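Local coordinates for protein fimbrial subunit type 1 (Actinomyces oris, PDB 3UXF) that forms the shaft of type 1 fimbriae as their major pilin subunit, displayed on the surface of a Gram-positive oral bacterium, at residues R144-A152 with T339-T347; E224-K235 with A263-Q274. All blocks are in the same frame, centred on the assembly; numbering follows the deposited sequence.

Interaction 1 of 2, residues R144-A152 with T339-T347. With CA (calcium ion), chain E.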
loop_
_atom_site.group_PDB
_atom_site.type_symbol
_atom_site.label_atom_id
_atom_site.label_comp_id
_atom_site.label_asym_id
_atom_site.label_seq_id
_atom_site.Cartn_x
_atom_site.Cartn_y
_atom_site.Cartn_z
ATOM N N ARG A 144 -9.367 -21.482 6.426
ATOM C CA ARG A 144 -8.631 -20.686 7.422
ATOM C C ARG A 144 -7.538 -19.888 6.747
ATOM O O ARG A 144 -6.686 -20.445 6.040
ATOM C CB ARG A 144 -8.015 -21.534 8.548
ATOM C CG ARG A 144 -7.556 -20.632 9.699
ATOM C CD ARG A 144 -6.787 -21.346 10.792
ATOM N NE ARG A 144 -5.791 -22.274 10.269
ATOM C CZ ARG A 144 -4.608 -21.932 9.750
ATOM N NH1 ARG A 144 -4.227 -20.658 9.650
ATOM N NH2 ARG A 144 -3.803 -22.891 9.312
ATOM N N THR A 145 -7.540 -18.576 7.012
ATOM C CA THR A 145 -6.705 -17.642 6.297
ATOM C C THR A 145 -6.054 -16.737 7.322
ATOM O O THR A 145 -6.774 -16.090 8.052
ATOM C CB THR A 145 -7.567 -16.756 5.381
ATOM O OG1 THR A 145 -8.356 -17.581 4.490
ATOM C CG2 THR A 145 -6.699 -15.807 4.559
ATOM N N PRO A 146 -4.722 -16.713 7.374
ATOM C CA PRO A 146 -4.035 -15.772 8.274
ATOM C C PRO A 146 -4.535 -14.352 8.007
ATOM O O PRO A 146 -4.886 -14.049 6.865
ATOM C CB PRO A 146 -2.577 -15.884 7.846
ATOM C CG PRO A 146 -2.447 -17.279 7.286
ATOM C CD PRO A 146 -3.765 -17.518 6.588
ATOM N N ASP A 147 -4.543 -13.503 9.031
ATOM C CA ASP A 147 -5.143 -12.183 8.889
ATOM C C ASP A 147 -4.649 -11.401 7.664
ATOM O O ASP A 147 -5.423 -10.673 7.015
ATOM C CB ASP A 147 -4.830 -11.333 10.123
ATOM C CG ASP A 147 -5.506 -11.837 11.396
ATOM O OD1 ASP A 147 -6.021 -12.972 11.475
ATOM O OD2 ASP A 147 -5.471 -11.073 12.380
ATOM N N LYS A 148 -3.355 -11.497 7.393
ATOM C CA LYS A 148 -2.723 -10.694 6.361
ATOM C C LYS A 148 -2.948 -11.195 4.952
ATOM O O LYS A 148 -2.539 -10.541 3.993
ATOM C CB LYS A 148 -1.221 -10.603 6.597
ATOM C CG LYS A 148 -0.799 -9.913 7.867
ATOM C CD LYS A 148 0.721 -9.929 7.993
ATOM C CE LYS A 148 1.189 -9.024 9.126
ATOM N NZ LYS A 148 0.724 -7.629 8.876
ATOM N N VAL A 149 -3.560 -12.373 4.810
ATOM C CA VAL A 149 -3.606 -13.037 3.512
ATOM C C VAL A 149 -4.955 -12.827 2.815
ATOM O O VAL A 149 -6.004 -12.851 3.432
ATOM C CB VAL A 149 -3.352 -14.562 3.708
ATOM C CG1 VAL A 149 -3.706 -15.340 2.434
ATOM C CG2 VAL A 149 -1.900 -14.795 4.145
ATOM N N ILE A 150 -4.949 -12.609 1.504
ATOM C CA ILE A 150 -6.202 -12.511 0.772
ATOM C C ILE A 150 -6.788 -13.917 0.460
ATOM O O ILE A 150 -6.093 -14.722 -0.137
ATOM C CB ILE A 150 -5.981 -11.772 -0.554
ATOM C CG1 ILE A 150 -5.491 -10.344 -0.258
ATOM C CG2 ILE A 150 -7.296 -11.668 -1.345
ATOM C CD1 ILE A 150 -4.957 -9.642 -1.483
ATOM N N PRO A 151 -8.045 -14.173 0.856
ATOM C CA PRO A 151 -8.591 -15.517 0.602
ATOM C C PRO A 151 -8.765 -15.798 -0.877
ATOM O O PRO A 151 -9.061 -14.898 -1.686
ATOM C CB PRO A 151 -9.990 -15.466 1.224
ATOM C CG PRO A 151 -9.993 -14.320 2.127
ATOM C CD PRO A 151 -9.020 -13.324 1.548
ATOM N N ALA A 152 -8.605 -17.070 -1.231
ATOM C CA ALA A 152 -9.008 -17.533 -2.559
ATOM C C ALA A 152 -10.522 -17.567 -2.746
ATOM O O ALA A 152 -11.287 -17.753 -1.785
ATOM C CB ALA A 152 -8.411 -18.940 -2.817
ATOM N N THR A 339 0.894 -3.151 17.878
ATOM C CA THR A 339 1.911 -2.465 17.069
ATOM C C THR A 339 1.824 -2.875 15.606
ATOM O O THR A 339 2.225 -2.126 14.733
ATOM C CB THR A 339 3.337 -2.773 17.536
ATOM O OG1 THR A 339 3.497 -4.201 17.624
ATOM C CG2 THR A 339 3.609 -2.128 18.891
ATOM N N ASP A 340 1.355 -4.082 15.331
ATOM C CA ASP A 340 1.269 -4.523 13.945
ATOM C C ASP A 340 -0.043 -4.050 13.284
ATOM O O ASP A 340 -1.076 -4.003 13.934
ATOM C CB ASP A 340 1.372 -6.043 13.858
ATOM C CG ASP A 340 1.849 -6.513 12.494
ATOM O OD1 ASP A 340 1.822 -5.699 11.537
ATOM O OD2 ASP A 340 2.266 -7.691 12.377
ATOM N N ILE A 341 -0.002 -3.687 12.005
ATOM C CA ILE A 341 -1.242 -3.301 11.307
ATOM C C ILE A 341 -2.216 -4.482 11.289
ATOM O O ILE A 341 -1.806 -5.609 11.000
ATOM C CB ILE A 341 -0.975 -2.825 9.849
ATOM C CG1 ILE A 341 -2.232 -2.195 9.218
ATOM C CG2 ILE A 341 -0.479 -3.945 8.993
ATOM C CD1 ILE A 341 -2.433 -0.707 9.653
ATOM N N PRO A 342 -3.503 -4.217 11.576
ATOM C CA PRO A 342 -4.483 -5.313 11.496
ATOM C C PRO A 342 -4.904 -5.573 10.080
ATOM O O PRO A 342 -4.781 -4.734 9.197
ATOM C CB PRO A 342 -5.671 -4.796 12.298
ATOM C CG PRO A 342 -5.503 -3.332 12.422
ATOM C CD PRO A 342 -4.068 -2.999 12.186
ATOM N N GLY A 343 -5.413 -6.779 9.850
ATOM C CA GLY A 343 -6.037 -7.098 8.574
ATOM C C GLY A 343 -5.026 -7.265 7.455
ATOM O O GLY A 343 -3.850 -7.635 7.676
ATOM N N ILE A 344 -5.497 -7.069 6.229
ATOM C CA ILE A 344 -4.701 -7.302 5.037
ATOM C C ILE A 344 -3.899 -6.016 4.793
ATOM O O ILE A 344 -4.513 -4.966 4.560
ATOM C CB ILE A 344 -5.619 -7.569 3.824
ATOM C CG1 ILE A 344 -6.424 -8.872 4.038
ATOM C CG2 ILE A 344 -4.802 -7.652 2.558
ATOM C CD1 ILE A 344 -7.669 -9.004 3.159
ATOM N N PRO A 345 -2.560 -6.087 4.856
ATOM C CA PRO A 345 -1.745 -4.869 4.909
ATOM C C PRO A 345 -1.302 -4.335 3.559
ATOM O O PRO A 345 -1.061 -5.070 2.586
ATOM C CB PRO A 345 -0.508 -5.308 5.681
ATOM C CG PRO A 345 -0.347 -6.757 5.220
ATOM C CD PRO A 345 -1.741 -7.285 5.137
ATOM N N THR A 346 -1.201 -3.008 3.498
ATOM C CA THR A 346 -0.466 -2.387 2.425
ATOM C C THR A 346 1.031 -2.509 2.660
ATOM O O THR A 346 1.488 -2.738 3.777
ATOM C CB THR A 346 -0.794 -0.870 2.286
ATOM O OG1 THR A 346 -0.193 -0.123 3.364
ATOM C CG2 THR A 346 -2.269 -0.625 2.264
ATOM N N THR A 347 1.822 -2.395 1.600
ATOM C CA THR A 347 3.226 -2.148 1.853
ATOM C C THR A 347 3.298 -0.753 2.471
ATOM O O THR A 347 2.420 0.083 2.209
ATOM C CB THR A 347 3.991 -2.195 0.562
ATOM O OG1 THR A 347 3.254 -1.480 -0.409
ATOM C CG2 THR A 347 4.018 -3.629 0.063
HETATM CA CA CA E . -6.216 -12.529 14.317
HETATM O O HOH W 1 -5.443 -8.599 12.076
HETATM O O HOH W 2 -2.028 -7.716 9.646
HETATM O O HOH W 3 -6.155 -10.110 15.262
#

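Interaction 2 of 2, residues E224-K235 with A263-Q274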
loop_
_atom_site.group_PDB
_atom_site.type_symbol
_atom_site.label_atom_id
_atom_site.label_comp_id
_atom_site.label_asym_id
_atom_site.label_seq_id
_atom_site.Cartn_x
_atom_site.Cartn_y
_atom_site.Cartn_z
ATOM N N GLU A 224 -13.573 -2.143 7.460
ATOM C CA GLU A 224 -12.787 -1.112 8.112
ATOM C C GLU A 224 -11.420 -0.972 7.461
ATOM O O GLU A 224 -10.763 -1.962 7.148
ATOM C CB GLU A 224 -12.640 -1.415 9.607
ATOM C CG GLU A 224 -13.956 -1.361 10.368
ATOM C CD GLU A 224 -13.857 -1.890 11.786
ATOM O OE1 GLU A 224 -12.729 -2.102 12.270
ATOM O OE2 GLU A 224 -14.914 -2.090 12.414
ATOM N N VAL A 225 -11.010 0.274 7.257
ATOM C CA VAL A 225 -9.692 0.588 6.736
ATOM C C VAL A 225 -8.939 1.223 7.895
ATOM O O VAL A 225 -9.357 2.251 8.422
ATOM C CB VAL A 225 -9.764 1.559 5.552
ATOM C CG1 VAL A 225 -8.370 1.944 5.093
ATOM C CG2 VAL A 225 -10.555 0.939 4.414
ATOM N N VAL A 226 -7.846 0.591 8.304
ATOM C CA VAL A 226 -7.114 1.033 9.493
ATOM C C VAL A 226 -5.802 1.617 9.074
ATOM O O VAL A 226 -5.081 1.032 8.264
ATOM C CB VAL A 226 -6.870 -0.152 10.456
ATOM C CG1 VAL A 226 -6.113 0.341 11.720
ATOM C CG2 VAL A 226 -8.232 -0.775 10.855
ATOM N N ASP A 227 -5.468 2.794 9.617
ATOM C CA ASP A 227 -4.196 3.375 9.313
ATOM C C ASP A 227 -3.363 3.443 10.599
ATOM O O ASP A 227 -3.804 3.975 11.634
ATOM C CB ASP A 227 -4.364 4.773 8.731
ATOM C CG ASP A 227 -3.090 5.289 8.191
ATOM O OD1 ASP A 227 -2.128 5.501 8.958
ATOM O OD2 ASP A 227 -3.044 5.469 6.972
ATOM N N ARG A 228 -2.160 2.891 10.524
ATOM C CA ARG A 228 -1.203 3.008 11.618
ATOM C C ARG A 228 -0.434 4.307 11.442
ATOM O O ARG A 228 0.393 4.432 10.540
ATOM C CB ARG A 228 -0.260 1.814 11.672
ATOM C CG ARG A 228 0.663 1.893 12.897
ATOM C CD ARG A 228 1.590 0.681 12.955
ATOM N NE ARG A 228 2.636 0.806 11.950
ATOM C CZ ARG A 228 3.591 -0.094 11.777
ATOM N NH1 ARG A 228 3.600 -1.193 12.535
ATOM N NH2 ARG A 228 4.522 0.086 10.852
ATOM N N LEU A 229 -0.703 5.265 12.324
ATOM C CA LEU A 229 -0.185 6.628 12.165
ATOM C C LEU A 229 1.042 6.857 13.019
ATOM O O LEU A 229 1.051 6.590 14.214
ATOM C CB LEU A 229 -1.213 7.643 12.663
ATOM C CG LEU A 229 -2.512 7.769 11.863
ATOM C CD1 LEU A 229 -3.572 8.534 12.620
ATOM C CD2 LEU A 229 -2.173 8.467 10.537
ATOM N N ASP A 230 2.081 7.396 12.402
ATOM C CA ASP A 230 3.213 7.871 13.165
ATOM C C ASP A 230 2.708 8.914 14.166
ATOM O O ASP A 230 1.845 9.743 13.860
ATOM C CB ASP A 230 4.194 8.486 12.173
ATOM C CG ASP A 230 5.505 8.904 12.814
ATOM O OD1 ASP A 230 5.524 9.957 13.480
ATOM O OD2 ASP A 230 6.528 8.209 12.619
ATOM N N LYS A 231 3.253 8.861 15.376
ATOM C CA LYS A 231 2.811 9.805 16.393
ATOM C C LYS A 231 3.109 11.275 16.117
ATOM O O LYS A 231 2.516 12.149 16.766
ATOM C CB LYS A 231 3.388 9.422 17.749
ATOM C CG LYS A 231 2.827 8.127 18.272
ATOM C CD LYS A 231 2.832 8.139 19.785
ATOM C CE LYS A 231 2.037 6.943 20.301
ATOM N NZ LYS A 231 1.945 6.913 21.783
ATOM N N ARG A 232 3.954 11.589 15.133
ATOM C CA ARG A 232 4.150 12.983 14.737
ATOM C C ARG A 232 2.971 13.622 13.971
ATOM O O ARG A 232 2.913 14.834 13.846
ATOM C CB ARG A 232 5.439 13.140 13.930
ATOM C CG ARG A 232 6.684 12.879 14.708
ATOM C CD ARG A 232 7.906 12.744 13.787
ATOM N NE ARG A 232 7.878 11.434 13.105
ATOM C CZ ARG A 232 8.906 10.918 12.421
ATOM N NH1 ARG A 232 10.045 11.595 12.303
ATOM N NH2 ARG A 232 8.789 9.717 11.806
ATOM N N ILE A 233 2.019 12.806 13.476
ATOM C CA ILE A 233 0.850 13.303 12.764
ATOM C C ILE A 233 -0.229 13.708 13.774
ATOM O O ILE A 233 -0.405 13.036 14.784
ATOM C CB ILE A 233 0.321 12.180 11.841
ATOM C CG1 ILE A 233 1.382 11.956 10.759
ATOM C CG2 ILE A 233 -1.018 12.569 11.232
ATOM C CD1 ILE A 233 1.179 10.645 9.927
ATOM N N LYS A 234 -0.925 14.798 13.488
ATOM C CA LYS A 234 -2.039 15.243 14.331
ATOM C C LYS A 234 -3.247 14.345 14.055
ATOM O O LYS A 234 -3.967 14.522 13.075
ATOM C CB LYS A 234 -2.371 16.713 14.063
ATOM C CG LYS A 234 -1.280 17.685 14.462
ATOM C CD LYS A 234 -1.808 19.113 14.313
ATOM C CE LYS A 234 -0.720 20.131 14.649
ATOM N NZ LYS A 234 -0.372 20.021 16.079
ATOM N N LYS A 235 -3.493 13.382 14.932
ATOM C CA LYS A 235 -4.575 12.444 14.621
ATOM C C LYS A 235 -5.965 13.047 14.702
ATOM O O LYS A 235 -6.914 12.533 14.116
ATOM C CB LYS A 235 -4.454 11.202 15.488
ATOM C CG LYS A 235 -4.944 11.408 16.919
ATOM C CD LYS A 235 -4.773 10.126 17.683
ATOM C CE LYS A 235 -5.715 9.978 18.874
ATOM N NZ LYS A 235 -5.276 10.877 19.977
ATOM N N ALA A 263 -7.489 6.761 17.780
ATOM C CA ALA A 263 -7.149 6.278 19.126
ATOM C C ALA A 263 -5.648 6.416 19.346
ATOM O O ALA A 263 -4.850 6.239 18.421
ATOM C CB ALA A 263 -7.596 4.828 19.323
ATOM N N GLU A 264 -5.264 6.690 20.592
ATOM C CA GLU A 264 -3.869 6.664 20.962
ATOM C C GLU A 264 -3.351 5.230 21.022
ATOM O O GLU A 264 -4.021 4.321 21.497
ATOM C CB GLU A 264 -3.715 7.319 22.332
ATOM C CG GLU A 264 -3.564 8.811 22.310
ATOM C CD GLU A 264 -2.217 9.210 22.874
ATOM O OE1 GLU A 264 -2.039 9.063 24.108
ATOM O OE2 GLU A 264 -1.332 9.622 22.082
ATOM N N GLY A 265 -2.125 5.028 20.572
ATOM C CA GLY A 265 -1.519 3.736 20.635
ATOM C C GLY A 265 -0.217 3.777 21.415
ATOM O O GLY A 265 0.181 4.822 21.988
ATOM N N LYS A 266 0.453 2.640 21.401
ATOM C CA LYS A 266 1.673 2.461 22.183
ATOM C C LYS A 266 2.841 3.161 21.522
ATOM O O LYS A 266 3.427 4.068 22.108
ATOM C CB LYS A 266 1.951 0.967 22.370
ATOM C CG LYS A 266 3.235 0.603 23.112
ATOM C CD LYS A 266 3.413 -0.934 23.053
ATOM C CE LYS A 266 4.621 -1.440 23.825
ATOM N NZ LYS A 266 5.908 -1.105 23.162
ATOM N N ASP A 267 3.159 2.742 20.295
ATOM C CA ASP A 267 4.275 3.303 19.545
ATOM C C ASP A 267 3.787 4.093 18.340
ATOM O O ASP A 267 4.586 4.721 17.634
ATOM C CB ASP A 267 5.189 2.205 19.055
ATOM C CG ASP A 267 5.937 1.511 20.201
ATOM O OD1 ASP A 267 6.164 2.163 21.231
ATOM O OD2 ASP A 267 6.280 0.329 20.040
ATOM N N HIS A 268 2.482 4.038 18.127
ATOM C CA HIS A 268 1.834 4.720 17.003
ATOM C C HIS A 268 0.485 5.163 17.500
ATOM O O HIS A 268 0.035 4.738 18.571
ATOM C CB HIS A 268 1.563 3.710 15.889
ATOM C CG HIS A 268 2.787 2.988 15.444
ATOM N ND1 HIS A 268 3.196 1.796 16.002
ATOM C CD2 HIS A 268 3.678 3.279 14.468
ATOM C CE1 HIS A 268 4.291 1.385 15.387
ATOM N NE2 HIS A 268 4.602 2.266 14.457
ATOM N N ASN A 269 -0.193 5.982 16.711
ATOM C CA ASN A 269 -1.621 6.161 16.903
ATOM C C ASN A 269 -2.358 5.496 15.766
ATOM O O ASN A 269 -1.735 4.832 14.926
ATOM C CB ASN A 269 -1.986 7.635 16.982
ATOM C CG ASN A 269 -1.302 8.310 18.141
ATOM O OD1 ASN A 269 -1.213 7.733 19.217
ATOM N ND2 ASN A 269 -0.792 9.526 17.922
ATOM N N TRP A 270 -3.684 5.591 15.816
ATOM C CA TRP A 270 -4.506 4.729 14.971
ATOM C C TRP A 270 -5.727 5.470 14.455
ATOM O O TRP A 270 -6.340 6.274 15.164
ATOM C CB TRP A 270 -4.976 3.502 15.762
ATOM C CG TRP A 270 -3.870 2.673 16.223
ATOM C CD1 TRP A 270 -3.254 2.727 17.460
ATOM C CD2 TRP A 270 -3.211 1.639 15.492
ATOM N NE1 TRP A 270 -2.265 1.790 17.519
ATOM C CE2 TRP A 270 -2.209 1.103 16.333
ATOM C CE3 TRP A 270 -3.368 1.099 14.206
ATOM C CZ2 TRP A 270 -1.364 0.060 15.940
ATOM C CZ3 TRP A 270 -2.521 0.042 13.827
ATOM C CH2 TRP A 270 -1.532 -0.455 14.691
ATOM N N ALA A 271 -6.067 5.243 13.172
ATOM C CA ALA A 271 -7.260 5.847 12.594
ATOM C C ALA A 271 -7.973 4.754 11.828
ATOM O O ALA A 271 -7.364 4.098 10.989
ATOM C CB ALA A 271 -6.877 6.951 11.628
ATOM N N THR A 272 -9.255 4.558 12.106
ATOM C CA THR A 272 -10.043 3.566 11.384
ATOM C C THR A 272 -11.183 4.278 10.668
ATOM O O THR A 272 -11.924 5.076 11.280
ATOM C CB THR A 272 -10.677 2.566 12.363
ATOM O OG1 THR A 272 -9.631 1.879 13.061
ATOM C CG2 THR A 272 -11.507 1.523 11.604
ATOM N N ILE A 273 -11.334 3.996 9.375
ATOM C CA ILE A 273 -12.546 4.377 8.663
ATOM C C ILE A 273 -13.429 3.143 8.669
ATOM O O ILE A 273 -13.056 2.101 8.135
ATOM C CB ILE A 273 -12.247 4.846 7.213
ATOM C CG1 ILE A 273 -11.464 6.156 7.200
ATOM C CG2 ILE A 273 -13.545 4.948 6.382
ATOM C CD1 ILE A 273 -12.211 7.354 7.675
ATOM N N GLN A 274 -14.561 3.253 9.343
ATOM C CA GLN A 274 -15.473 2.129 9.523
ATOM C C GLN A 274 -16.748 2.420 8.746
ATOM O O GLN A 274 -17.422 3.396 9.020
ATOM C CB GLN A 274 -15.751 1.981 11.023
ATOM C CG GLN A 274 -16.758 0.877 11.420
ATOM C CD GLN A 274 -17.091 1.005 12.908
ATOM O OE1 GLN A 274 -17.861 1.882 13.299
ATOM N NE2 GLN A 274 -16.432 0.188 13.744
HETATM O O HOH W 4 -0.699 10.360 15.176
HETATM O O HOH W 5 5.077 6.774 15.818
HETATM O O HOH W 6 0.601 12.086 18.472
#

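Interaction 1 of 2, residues R144-A152 with T339-T347
K148 reaches across to the 339-347 segment and touches it with CB, CG, CE and NZ. Its CB lies 3.7 Å from CD of P345. CG stays near both CD of that ring and the carbonyl oxygen of G343. The chain is extended as far as CE, which passes near OD2 of D340. A bend at the last torsion (chi4 -59°) then sets NZ 3.5 Å from OD1 of D340, a weak hydrogen bond within a long salt bridge. NZ also donates to a water at 2.9 Å, and that water donates in turn to the carbonyl oxygens of I341 and G343. K148 sits in a type I beta turn from P146 to V149, in the loop between strands 136-144 and 155-159 of the N-terminal pilin domain. The turn meets the start of strand 344-362, where CA of K148 makes a CH···O contact with O of G343. D147, the residue before K148, binds a calcium ion with both carboxylate oxygens, OD2 at 2.5 Å. The carbonyl of N327 is another ligand. OD2 of D147 also accepts from a water held by the backbone N of G343. CG1 of I150 packs on CG2 of I344 at 4.0 Å, the side chains crossing nearly at right angles.

Interaction 2 of 2, residues E224-K235 with A263-Q274
The R228 side chain passes over one face of the H268 ring and one face of the W270 ring. Its CD stands over the centre of the imidazole, 3.5 Å from the centroid. Its guanidinium stacks flat on the same ring, the planes only 2° apart. The chain is extended to CD, and a bend at chi3 (74°) then turns the guanidinium onto the imidazole. CG of R228 makes a CH-pi contact with the six-membered ring of W270, offset toward the rim. CG1 of V226 meets the edge of the indole, at CE3. V226, R228 and W270 stand on one face of an antiparallel ladder: strands 224-229 and 269-274 are joined by six backbone hydrogen bonds. At one end, NE2 of Q274 donates to OE2 of E224 at 3.0 Å, from above the carboxylate plane. At the other, NZ of K231 bonds to O of G265 at 2.7 Å and to O of K266 at 3.2 Å, and so ties the 230-233 turn to the hairpin loop 265-268. One water accepts from ND2 of N269 and donates to the carbonyl oxygens of D230 and I233. T339 accepts from NH1 of R228, and R222 pairs with E224. R228 and E224 thus each have a polar partner outside the two strands. The flat stack places any positive charge of H268 against that of R228, so a neutral imidazole would probably be favoured.

How the interactions relate
The centres of the two interactions lie about 17 Å apart. Both reach the same mixed sheet. Strand 312-321 pairs with strand 224-229 of interaction 2 and with strand 344-362, whose first residues belong to interaction 1. Interaction 2 is nested in the chain between the two segments of interaction 1. The contacts also touch directly. Besides the shared R228-T339 bond, O of D340 lies 3.7 Å from CH2 of W270, and CD1 of I341 packs on the backbone of V226 and R228. Interaction 2 is internal to the middle part of the pilin. Interaction 1 joins that part to the N-terminal domain, with a calcium ion at the junction.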